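Local coordinates for nitroreductase family protein (Lactobacillus plantarum, PDB 4QLX), which reduces the carbon-carbon double bond of an enone fatty acid with FMN, probably using NADH, in a pathway that saturates polyunsaturated fatty acids, at residues S170-F174 / E175-P179; D105-N108 / K109-E112; K8-V11 / N12-L15; G35-E38 / L39-M42. All blocks are in the same frame, centred on the assembly; numbering follows the deposited sequence.

Contact 1. Residues S170-F174 / E175-P179; sequences SGIDF and EKMIP. With KTC (10-oxooctadecanoic acid), chain I; FMN (flavin mononucleotide), chain C.
D173 and K176 close a tight local turn that joins strand 165-169 to helix 177-181. K176 N donates to D173 O over 3.1 Å, from above the carbonyl plane. The backbone angles of F174 and E175 make this a type I beta turn. M177 N adds a weak bond to the same oxygen. With CG anti to the backbone N (chi1 -174°), the D173 carboxylate folds alongside the turn. Its OD1 takes a weak bond from E175 N, and its OD2 lies 3.2 Å from K176 CD, against the aliphatic part of the lysine. K176 NZ goes elsewhere, to Q74 O. The carboxylates of D173 and E175 cross steeply, with OD1 and OE1 2.8 Å apart. Such closeness of two acceptors would tend to raise the pKa of one acid. A water links F174 N to E175 OE1.

M177 CE packs across I172 CG2 at 4.0 Å, and both side chains touch F92. I172 CG1 sits over the centre of the F174 ring, 3.6 Å above its plane. At the ring edge, F174 CE2 meets atom C, the terminal methyl of 10-oxooctadecanoic acid, at 3.4 Å. G171 centres an inverse gamma turn. There S170 N donates to FMN N5 over 3.1 Å, and G171 N binds FMN O4 weakly. C53 and R120 of the second subunit hold the same fatty acid. The loop thus forms one wall of a nitroreductase flavin site, with the product bound between the two subunits.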
loop_
_atom_site.group_PDB
_atom_site.type_symbol
_atom_site.label_atom_id
_atom_site.label_comp_id
_atom_site.label_asym_id
_atom_site.label_seq_id
_atom_site.Cartn_x
_atom_site.Cartn_y
_atom_site.Cartn_z
ATOM N N SER A 170 12.624 -3.468 5.530
ATOM C CA SER A 170 12.736 -2.724 6.774
ATOM C C SER A 170 13.791 -3.339 7.682
ATOM O O SER A 170 13.841 -3.031 8.873
ATOM C CB SER A 170 11.386 -2.667 7.493
ATOM O OG SER A 170 10.984 -3.971 7.894
ATOM N N GLY A 171 14.646 -4.191 7.110
ATOM C CA GLY A 171 15.755 -4.771 7.853
ATOM C C GLY A 171 16.827 -3.716 8.022
ATOM O O GLY A 171 17.812 -3.691 7.276
ATOM N N ILE A 172 16.615 -2.815 8.981
ATOM C CA ILE A 172 17.491 -1.666 9.156
ATOM C C ILE A 172 17.823 -1.422 10.615
ATOM O O ILE A 172 17.247 -2.033 11.500
ATOM C CB ILE A 172 16.859 -0.389 8.574
ATOM C CG1 ILE A 172 15.527 -0.087 9.278
ATOM C CG2 ILE A 172 16.650 -0.541 7.075
ATOM C CD1 ILE A 172 14.884 1.244 8.863
ATOM N N ASP A 173 18.769 -0.525 10.852
ATOM C CA ASP A 173 19.075 -0.059 12.195
ATOM C C ASP A 173 18.134 1.099 12.524
ATOM O O ASP A 173 18.373 2.238 12.124
ATOM C CB ASP A 173 20.543 0.365 12.286
ATOM C CG ASP A 173 20.976 0.721 13.700
ATOM O OD1 ASP A 173 20.189 1.320 14.458
ATOM O OD2 ASP A 173 22.120 0.396 14.061
ATOM N N PHE A 174 17.072 0.811 13.266
ATOM C CA PHE A 174 16.024 1.802 13.475
ATOM C C PHE A 174 16.453 2.967 14.361
ATOM O O PHE A 174 15.859 4.037 14.303
ATOM C CB PHE A 174 14.783 1.135 14.058
ATOM C CG PHE A 174 13.984 0.376 13.041
ATOM C CD1 PHE A 174 13.021 1.024 12.278
ATOM C CD2 PHE A 174 14.196 -0.980 12.837
ATOM C CE1 PHE A 174 12.286 0.332 11.329
ATOM C CE2 PHE A 174 13.461 -1.672 11.889
ATOM C CZ PHE A 174 12.505 -1.014 11.136
ATOM N N GLU A 175 17.494 2.774 15.161
ATOM C CA GLU A 175 17.974 3.848 16.019
ATOM C C GLU A 175 18.967 4.747 15.281
ATOM O O GLU A 175 19.279 5.832 15.754
ATOM C CB GLU A 175 18.609 3.290 17.305
ATOM C CG GLU A 175 17.753 2.257 18.053
ATOM C CD GLU A 175 17.774 0.858 17.422
ATOM O OE1 GLU A 175 18.722 0.548 16.661
ATOM O OE2 GLU A 175 16.826 0.074 17.677
ATOM N N LYS A 176 19.435 4.310 14.113
ATOM C CA LYS A 176 20.493 5.025 13.390
ATOM C C LYS A 176 20.069 5.615 12.054
ATOM O O LYS A 176 20.745 6.508 11.529
ATOM C CB LYS A 176 21.690 4.100 13.130
ATOM C CG LYS A 176 22.665 3.987 14.268
ATOM C CD LYS A 176 23.852 3.117 13.869
ATOM C CE LYS A 176 24.605 3.708 12.691
ATOM N NZ LYS A 176 25.735 2.834 12.265
ATOM N N MET A 177 18.976 5.111 11.485
ATOM C CA MET A 177 18.634 5.462 10.110
ATOM C C MET A 177 18.353 6.952 9.917
ATOM O O MET A 177 18.848 7.556 8.971
ATOM C CB MET A 177 17.437 4.649 9.621
ATOM C CG MET A 177 17.047 4.946 8.170
ATOM S SD MET A 177 18.377 4.737 6.952
ATOM C CE MET A 177 18.491 2.952 6.858
ATOM N N ILE A 178 17.564 7.547 10.800
ATOM C CA ILE A 178 17.197 8.948 10.609
ATOM C C ILE A 178 18.430 9.860 10.651
ATOM O O ILE A 178 18.592 10.703 9.768
ATOM C CB ILE A 178 16.135 9.418 11.645
ATOM C CG1 ILE A 178 14.804 8.706 11.404
ATOM C CG2 ILE A 178 15.927 10.930 11.572
ATOM C CD1 ILE A 178 14.228 8.906 10.012
ATOM N N PRO A 179 19.312 9.695 11.653
ATOM C CA PRO A 179 20.484 10.575 11.622
ATOM C C PRO A 179 21.406 10.278 10.444
ATOM O O PRO A 179 21.964 11.211 9.865
ATOM C CB PRO A 179 21.178 10.282 12.954
ATOM C CG PRO A 179 20.097 9.752 13.835
ATOM C CD PRO A 179 19.238 8.942 12.919
HETATM O O1 KTC I . 17.592 -16.214 -2.118
HETATM C C17 KTC I . 16.608 -15.488 -2.001
HETATM O O KTC I . 15.933 -15.094 -3.084
HETATM C C16 KTC I . 16.144 -15.041 -0.636
HETATM C C15 KTC I . 14.709 -15.500 -0.430
HETATM C C14 KTC I . 13.910 -14.439 0.314
HETATM C C13 KTC I . 14.446 -14.232 1.723
HETATM C C12 KTC I . 13.575 -13.260 2.502
HETATM C C11 KTC I . 13.857 -13.378 3.994
HETATM C C10 KTC I . 12.997 -12.401 4.798
HETATM C C9 KTC I . 13.480 -10.971 4.624
HETATM C C8 KTC I . 12.458 -10.062 5.257
HETATM O O2 KTC I . 11.325 -9.983 4.792
HETATM C C7 KTC I . 12.844 -9.263 6.478
HETATM C C6 KTC I . 11.639 -8.450 6.928
HETATM C C5 KTC I . 12.101 -7.208 7.672
HETATM C C4 KTC I . 12.103 -7.464 9.171
HETATM C C3 KTC I . 13.121 -6.540 9.811
HETATM C C2 KTC I . 12.590 -5.954 11.107
HETATM C C1 KTC I . 13.738 -5.633 12.065
HETATM C C KTC I . 14.819 -4.776 11.433
HETATM N N1 FMN C . 13.069 -8.544 2.039
HETATM C C2 FMN C . 14.409 -8.612 2.360
HETATM O O2 FMN C . 15.172 -9.297 1.692
HETATM N N3 FMN C . 14.918 -7.920 3.426
HETATM C C4 FMN C . 14.076 -7.141 4.185
HETATM O O4 FMN C . 14.516 -6.527 5.147
HETATM C C4A FMN C . 12.726 -7.077 3.880
HETATM N N5 FMN C . 11.901 -6.299 4.651
HETATM C C5A FMN C . 10.563 -6.193 4.356
HETATM C C6 FMN C . 9.792 -5.382 5.168
HETATM C C7 FMN C . 8.441 -5.239 4.906
HETATM C C7M FMN C . 7.593 -4.360 5.768
HETATM C C8 FMN C . 7.878 -5.914 3.837
HETATM C C8M FMN C . 6.419 -5.717 3.594
HETATM C C9 FMN C . 8.660 -6.732 3.014
HETATM C C9A FMN C . 10.024 -6.878 3.275
HETATM N N10 FMN C . 10.866 -7.688 2.500
HETATM C C10 FMN C . 12.213 -7.773 2.805
HETATM C "C1'" FMN C . 10.358 -8.472 1.315
HETATM C "C2'" FMN C . 9.529 -9.678 1.813
HETATM O "O2'" FMN C . 10.369 -10.696 2.314
HETATM C "C3'" FMN C . 8.624 -10.250 0.724
HETATM O "O3'" FMN C . 7.632 -9.282 0.425
HETATM C "C4'" FMN C . 7.896 -11.543 1.120
HETATM O "O4'" FMN C . 8.783 -12.615 1.364
HETATM C "C5'" FMN C . 6.912 -11.950 0.025
HETATM O "O5'" FMN C . 7.572 -12.141 -1.207
HETATM P P FMN C . 7.158 -11.257 -2.493
HETATM O O1P FMN C . 8.079 -11.675 -3.620
HETATM O O2P FMN C . 7.331 -9.780 -2.180
HETATM O O3P FMN C . 5.721 -11.518 -2.882
HETATM O O HOH W 1 16.260 6.415 13.335
HETATM O O HOH W 2 17.227 -1.632 15.037
#

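Contact 2. Residues D105-N108 / K109-E112; sequences DVWN and KVYE
V110 and W107 form the close-packed side of this helical turn. They lie side by side and point the same way, with V110 CG2 3.8 Å from W107 CE3. V106 CG1 rests on one face of the indole, 3.8 Å above its plane and toward the rim. The ring is also pinned at its far side, where NE1 bonds to C53 O. N108 and Y111 turn to L121 of helix 118-133.

The other side is looser and carries D105, K109 and E112, all exposed. K109 curls back along V106. The bend at its last torsion (chi4 -49°) brings NZ to V106 O at 2.6 Å, from above the carbonyl plane. That oxygen also takes weak bonds from K109 N and V110 N, so three donors crowd one acceptor. Backbone bonding is uneven. E112 N to N108 O is short and straight (2.8 Å, 168°), while Y111 N to W107 O is weak at 3.3 Å. D105 O accepts from K109 N in the usual helical way. This is the last part of helix 103-112, where W107 touches 10-oxooctadecanoic acid and helps to line the fatty-acid pocket.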
loop_
_atom_site.group_PDB
_atom_site.type_symbol
_atom_site.label_atom_id
_atom_site.label_comp_id
_atom_site.label_asym_id
_atom_site.label_seq_id
_atom_site.Cartn_x
_atom_site.Cartn_y
_atom_site.Cartn_z
ATOM N N ASP A 105 -4.771 24.946 7.728
ATOM C CA ASP A 105 -4.547 25.755 6.527
ATOM C C ASP A 105 -4.903 24.974 5.270
ATOM O O ASP A 105 -5.555 25.486 4.355
ATOM C CB ASP A 105 -3.087 26.211 6.448
ATOM C CG ASP A 105 -2.758 27.283 7.464
ATOM O OD1 ASP A 105 -3.666 28.065 7.817
ATOM O OD2 ASP A 105 -1.592 27.344 7.906
ATOM N N VAL A 106 -4.448 23.730 5.243
ATOM C CA VAL A 106 -4.701 22.811 4.146
ATOM C C VAL A 106 -6.194 22.572 3.863
ATOM O O VAL A 106 -6.635 22.646 2.709
ATOM C CB VAL A 106 -3.999 21.474 4.427
ATOM C CG1 VAL A 106 -4.800 20.305 3.914
ATOM C CG2 VAL A 106 -2.590 21.488 3.832
ATOM N N TRP A 107 -6.982 22.291 4.896
ATOM C CA TRP A 107 -8.397 22.050 4.659
ATOM C C TRP A 107 -9.156 23.379 4.460
ATOM O O TRP A 107 -10.206 23.410 3.815
ATOM C CB TRP A 107 -8.978 21.180 5.784
ATOM C CG TRP A 107 -8.564 19.759 5.530
ATOM C CD1 TRP A 107 -7.580 19.050 6.170
ATOM C CD2 TRP A 107 -9.066 18.905 4.499
ATOM N NE1 TRP A 107 -7.457 17.790 5.606
ATOM C CE2 TRP A 107 -8.359 17.682 4.575
ATOM C CE3 TRP A 107 -10.059 19.049 3.518
ATOM C CZ2 TRP A 107 -8.618 16.619 3.722
ATOM C CZ3 TRP A 107 -10.303 17.996 2.662
ATOM C CH2 TRP A 107 -9.592 16.793 2.773
ATOM N N ASN A 108 -8.595 24.483 4.945
ATOM C CA ASN A 108 -9.158 25.795 4.621
ATOM C C ASN A 108 -8.997 26.121 3.133
ATOM O O ASN A 108 -9.839 26.804 2.549
ATOM C CB ASN A 108 -8.515 26.901 5.462
ATOM C CG ASN A 108 -9.082 26.972 6.870
ATOM O OD1 ASN A 108 -10.212 26.555 7.118
ATOM N ND2 ASN A 108 -8.296 27.502 7.801
ATOM N N LYS A 109 -7.921 25.626 2.525
ATOM C CA LYS A 109 -7.646 25.915 1.121
ATOM C C LYS A 109 -8.700 25.226 0.257
ATOM O O LYS A 109 -9.159 25.790 -0.738
ATOM C CB LYS A 109 -6.233 25.461 0.720
ATOM C CG LYS A 109 -6.185 24.125 -0.021
ATOM C CD LYS A 109 -4.781 23.552 -0.143
ATOM C CE LYS A 109 -4.861 22.026 -0.307
ATOM N NZ LYS A 109 -5.735 21.354 0.679
ATOM N N VAL A 110 -9.092 24.014 0.651
ATOM C CA VAL A 110 -10.123 23.283 -0.070
ATOM C C VAL A 110 -11.421 24.076 -0.013
ATOM O O VAL A 110 -12.114 24.201 -1.020
ATOM C CB VAL A 110 -10.332 21.854 0.499
ATOM C CG1 VAL A 110 -11.424 21.106 -0.279
ATOM C CG2 VAL A 110 -9.017 21.078 0.435
ATOM N N TYR A 111 -11.728 24.637 1.154
ATOM C CA TYR A 111 -12.933 25.458 1.296
ATOM C C TYR A 111 -12.823 26.736 0.453
ATOM O O TYR A 111 -13.740 27.063 -0.308
ATOM C CB TYR A 111 -13.201 25.807 2.767
ATOM C CG TYR A 111 -14.220 26.915 2.935
ATOM C CD1 TYR A 111 -15.571 26.691 2.674
ATOM C CD2 TYR A 111 -13.832 28.190 3.332
ATOM C CE1 TYR A 111 -16.508 27.713 2.807
ATOM C CE2 TYR A 111 -14.766 29.219 3.467
ATOM C CZ TYR A 111 -16.098 28.969 3.209
ATOM O OH TYR A 111 -17.020 29.978 3.347
ATOM N N GLU A 112 -11.697 27.441 0.566
ATOM C CA GLU A 112 -11.490 28.672 -0.204
ATOM C C GLU A 112 -11.522 28.431 -1.711
ATOM O O GLU A 112 -11.817 29.338 -2.487
ATOM C CB GLU A 112 -10.169 29.338 0.189
ATOM C CG GLU A 112 -10.117 29.844 1.637
ATOM C CD GLU A 112 -10.948 31.108 1.867
ATOM O OE1 GLU A 112 -11.606 31.592 0.909
ATOM O OE2 GLU A 112 -10.940 31.625 3.013
#

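Contact 3. Residues K8-V11 / N12-L15; sequences KNLV and NNDL
The backbone from L10 to N13 bends at V11, with no hydrogen bond between K8-V11 and N12-L15, and it brings the side chain of L10 across that of N13 at a slant. An Asx turn follows, leading into helix 15-20. N12 has CG anti to its N (chi1 -177°), which carries the amide forward along the chain. Its OD1 accepts from D14 N over 3.3 Å, at an N-H...O angle of 156°, with the donor tilted from the carbonyl plane. N12 ND2 reaches on to D17 OD2. D14 is the N-cap of the helix, and its OD1 receives D17 N. N12 and D14 together probably help to set how the chain enters the helix.

K8 and L10 both reach N13. K8 crosses N13 at about a right angle, with K8 CD 3.9 Å from N13 ND2. This is apolar chain beside an amide, and the charged end of K8 goes further, beyond both segments. There K8 NZ pairs in a salt bridge with D14 OD2 of the second subunit. N13 ND2 likewise bonds to D14 OD1 of the second subunit, and the exchange is returned, since D14 OD1 here accepts from N13 ND2 of that subunit. The segments thus belong to the dimer interface, where the helix starts of both chains grip each other. N13 is buried, and both ends of its amide are satisfied. On the near side L10 packs on the amide oxygen: N13 OD1, which accepts from A16 N of the second subunit, lies 3.5 Å from L10 CD1.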
loop_
_atom_site.group_PDB
_atom_site.type_symbol
_atom_site.label_atom_id
_atom_site.label_comp_id
_atom_site.label_asym_id
_atom_site.label_seq_id
_atom_site.Cartn_x
_atom_site.Cartn_y
_atom_site.Cartn_z
ATOM N N LYS A 8 0.452 7.416 -20.991
ATOM C CA LYS A 8 -0.091 7.417 -19.641
ATOM C C LYS A 8 1.166 7.388 -18.780
ATOM O O LYS A 8 1.111 7.436 -17.551
ATOM C CB LYS A 8 -1.016 6.229 -19.363
ATOM C CG LYS A 8 -2.482 6.441 -19.757
ATOM C CD LYS A 8 -3.164 5.085 -19.945
ATOM C CE LYS A 8 -4.634 5.207 -20.318
ATOM N NZ LYS A 8 -5.537 5.285 -19.125
ATOM N N ASN A 9 2.300 7.316 -19.480
ATOM C CA ASN A 9 3.644 7.244 -18.910
ATOM C C ASN A 9 3.896 5.931 -18.147
ATOM O O ASN A 9 4.828 5.840 -17.347
ATOM C CB ASN A 9 3.929 8.455 -18.009
ATOM C CG ASN A 9 5.418 8.619 -17.705
ATOM O OD1 ASN A 9 6.226 8.830 -18.617
ATOM N ND2 ASN A 9 5.788 8.512 -16.421
ATOM N N LEU A 10 3.073 4.917 -18.415
ATOM C CA LEU A 10 3.271 3.580 -17.850
ATOM C C LEU A 10 3.513 2.572 -18.963
ATOM O O LEU A 10 2.584 2.244 -19.685
ATOM C CB LEU A 10 2.058 3.149 -17.023
ATOM C CG LEU A 10 1.639 4.055 -15.865
ATOM C CD1 LEU A 10 0.660 3.319 -14.957
ATOM C CD2 LEU A 10 2.851 4.522 -15.072
ATOM N N VAL A 11 4.742 2.076 -19.108
ATOM C CA VAL A 11 5.041 1.153 -20.200
ATOM C C VAL A 11 4.511 -0.274 -19.930
ATOM O O VAL A 11 4.318 -1.051 -20.857
ATOM C CB VAL A 11 6.559 1.103 -20.492
ATOM C CG1 VAL A 11 7.310 0.369 -19.393
ATOM C CG2 VAL A 11 6.818 0.469 -21.859
ATOM N N ASN A 12 4.276 -0.620 -18.670
ATOM C CA ASN A 12 3.487 -1.802 -18.374
ATOM C C ASN A 12 2.226 -1.337 -17.653
ATOM O O ASN A 12 2.243 -1.066 -16.457
ATOM C CB ASN A 12 4.278 -2.822 -17.541
ATOM C CG ASN A 12 3.494 -4.110 -17.279
ATOM O OD1 ASN A 12 2.358 -4.268 -17.729
ATOM N ND2 ASN A 12 4.107 -5.040 -16.556
ATOM N N ASN A 13 1.140 -1.232 -18.406
ATOM C CA ASN A 13 -0.113 -0.692 -17.887
ATOM C C ASN A 13 -1.145 -1.790 -17.656
ATOM O O ASN A 13 -2.328 -1.516 -17.497
ATOM C CB ASN A 13 -0.653 0.365 -18.847
ATOM C CG ASN A 13 -1.744 1.209 -18.236
ATOM O OD1 ASN A 13 -1.608 1.693 -17.119
ATOM N ND2 ASN A 13 -2.845 1.366 -18.957
ATOM N N ASP A 14 -0.673 -3.038 -17.643
ATOM C CA ASP A 14 -1.495 -4.213 -17.353
ATOM C C ASP A 14 -1.572 -4.443 -15.833
ATOM O O ASP A 14 -0.640 -4.971 -15.248
ATOM C CB ASP A 14 -0.902 -5.440 -18.077
ATOM C CG ASP A 14 -1.708 -6.721 -17.869
ATOM O OD1 ASP A 14 -2.489 -6.823 -16.900
ATOM O OD2 ASP A 14 -1.529 -7.659 -18.687
ATOM N N LEU A 15 -2.685 -4.056 -15.207
ATOM C CA LEU A 15 -2.803 -4.115 -13.745
ATOM C C LEU A 15 -2.563 -5.517 -13.180
ATOM O O LEU A 15 -1.820 -5.685 -12.214
ATOM C CB LEU A 15 -4.185 -3.614 -13.301
ATOM C CG LEU A 15 -4.450 -3.513 -11.793
ATOM C CD1 LEU A 15 -5.377 -2.381 -11.518
ATOM C CD2 LEU A 15 -5.064 -4.789 -11.220
#

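Contact 4. Residues G35-E38 / L39-M42; sequences GRDE and LQKM
The D37 carboxylate and the Q40 amide lie side by side and point the same way, their planes 33° apart, so neither stacks flat on the other. Their closest atoms are two oxygens, D37 OD1 and Q40 OE1, 3.8 Å apart, with no bond between them. A water donates to Q40 OE1 at 2.8 Å and weakly to D37 O. These groups stand on the exposed side of the first turns of helix 36-46, with G35 at the N-cap.

Four regular i to i+4 bonds build the first turns. L39 N donates to G35 O at 3.0 Å. Q40 N, K41 N and M42 N follow on the next three oxygens. The negative charge of D37 near the helix start would probably interact favourably with the helix dipole.

The E38 carboxylate is gripped at both oxygens, OE1 by Y164 OH and OE2 by H162 ND1. Its CG is anti to the backbone N (chi1 -175°) and the chain is extended beyond, which carries the acid away from the helix to these partners. The R36 guanidinium leaves in another direction, and its NH2 makes a salt bridge to D64 OD1.

L39 and M42 are the buried residues. L39 packs on I34, with its CG 3.6 Å from G35 O. M42 touches H162, and its CG lies 3.3 Å from E38 O.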
loop_
_atom_site.group_PDB
_atom_site.type_symbol
_atom_site.label_atom_id
_atom_site.label_comp_id
_atom_site.label_asym_id
_atom_site.label_seq_id
_atom_site.Cartn_x
_atom_site.Cartn_y
_atom_site.Cartn_z
ATOM N N GLY A 35 17.502 7.423 -14.516
ATOM C CA GLY A 35 17.684 8.861 -14.384
ATOM C C GLY A 35 16.879 9.412 -13.219
ATOM O O GLY A 35 15.813 8.888 -12.892
ATOM N N ARG A 36 17.389 10.458 -12.579
ATOM C CA ARG A 36 16.708 11.026 -11.419
ATOM C C ARG A 36 15.392 11.676 -11.823
ATOM O O ARG A 36 14.474 11.806 -11.009
ATOM C CB ARG A 36 17.613 12.026 -10.693
ATOM C CG ARG A 36 18.741 11.355 -9.927
ATOM C CD ARG A 36 19.570 12.363 -9.166
ATOM N NE ARG A 36 20.464 11.731 -8.198
ATOM C CZ ARG A 36 21.180 12.405 -7.304
ATOM N NH1 ARG A 36 21.097 13.729 -7.260
ATOM N NH2 ARG A 36 21.969 11.765 -6.451
ATOM N N ASP A 37 15.273 12.059 -13.085
ATOM C CA ASP A 37 14.011 12.622 -13.541
ATOM C C ASP A 37 12.938 11.537 -13.575
ATOM O O ASP A 37 11.800 11.773 -13.166
ATOM C CB ASP A 37 14.172 13.285 -14.907
ATOM C CG ASP A 37 15.098 14.493 -14.851
ATOM O OD1 ASP A 37 15.242 15.076 -13.750
ATOM O OD2 ASP A 37 15.691 14.847 -15.892
ATOM N N GLU A 38 13.292 10.338 -14.031
ATOM C CA GLU A 38 12.311 9.253 -13.993
ATOM C C GLU A 38 12.040 8.816 -12.552
ATOM O O GLU A 38 10.903 8.471 -12.212
ATOM C CB GLU A 38 12.746 8.054 -14.839
ATOM C CG GLU A 38 11.663 6.969 -14.898
ATOM C CD GLU A 38 11.985 5.824 -15.831
ATOM O OE1 GLU A 38 13.166 5.648 -16.193
ATOM O OE2 GLU A 38 11.048 5.092 -16.212
ATOM N N LEU A 39 13.057 8.856 -11.696
ATOM C CA LEU A 39 12.841 8.528 -10.290
ATOM C C LEU A 39 11.836 9.493 -9.661
ATOM O O LEU A 39 10.967 9.074 -8.893
ATOM C CB LEU A 39 14.152 8.557 -9.499
ATOM C CG LEU A 39 15.140 7.399 -9.701
ATOM C CD1 LEU A 39 16.421 7.696 -8.923
ATOM C CD2 LEU A 39 14.553 6.067 -9.249
ATOM N N GLN A 40 11.967 10.777 -9.989
ATOM C CA GLN A 40 11.057 11.807 -9.473
ATOM C C GLN A 40 9.651 11.577 -9.988
ATOM O O GLN A 40 8.672 11.798 -9.274
ATOM C CB GLN A 40 11.519 13.209 -9.882
ATOM C CG GLN A 40 12.795 13.660 -9.235
ATOM C CD GLN A 40 13.128 15.113 -9.558
ATOM O OE1 GLN A 40 13.025 15.566 -10.711
ATOM N NE2 GLN A 40 13.529 15.848 -8.541
ATOM N N LYS A 41 9.561 11.170 -11.250
ATOM C CA LYS A 41 8.286 10.836 -11.864
ATOM C C LYS A 41 7.592 9.664 -11.148
ATOM O O LYS A 41 6.396 9.727 -10.868
ATOM C CB LYS A 41 8.486 10.505 -13.342
ATOM C CG LYS A 41 7.331 10.934 -14.219
ATOM C CD LYS A 41 7.181 12.456 -14.172
ATOM C CE LYS A 41 5.759 12.890 -14.485
ATOM N NZ LYS A 41 5.530 14.325 -14.114
ATOM N N MET A 42 8.351 8.609 -10.848
ATOM C CA MET A 42 7.810 7.432 -10.162
ATOM C C MET A 42 7.360 7.754 -8.745
ATOM O O MET A 42 6.316 7.276 -8.291
ATOM C CB MET A 42 8.847 6.293 -10.143
ATOM C CG MET A 42 9.141 5.739 -11.520
ATOM S SD MET A 42 10.138 4.226 -11.530
ATOM C CE MET A 42 11.666 4.808 -10.827
HETATM O O HOH W 3 11.326 15.094 -12.851
#

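Along the chain the order is contact 3, contact 4, contact 2, contact 1. Contacts 3 and 4 are neighbours, with centres about 16 Å apart, and they touch where N9 ND2 meets K41 CG at 3.6 Å. They join the segment before helix 15-20 to helix 36-46. The other pairs do not touch. Contacts 1 and 2 both belong to fatty-acid pockets, yet their centres are about 35 Å apart within one chain. Contact 1 follows strand 165-169 of the antiparallel sheet, and contact 2 lies on helix 103-112. Contact 3 faces the second subunit. Each pocket draws on both chains, so contacts 1 and 2, far apart in one chain, can both line fatty-acid sites.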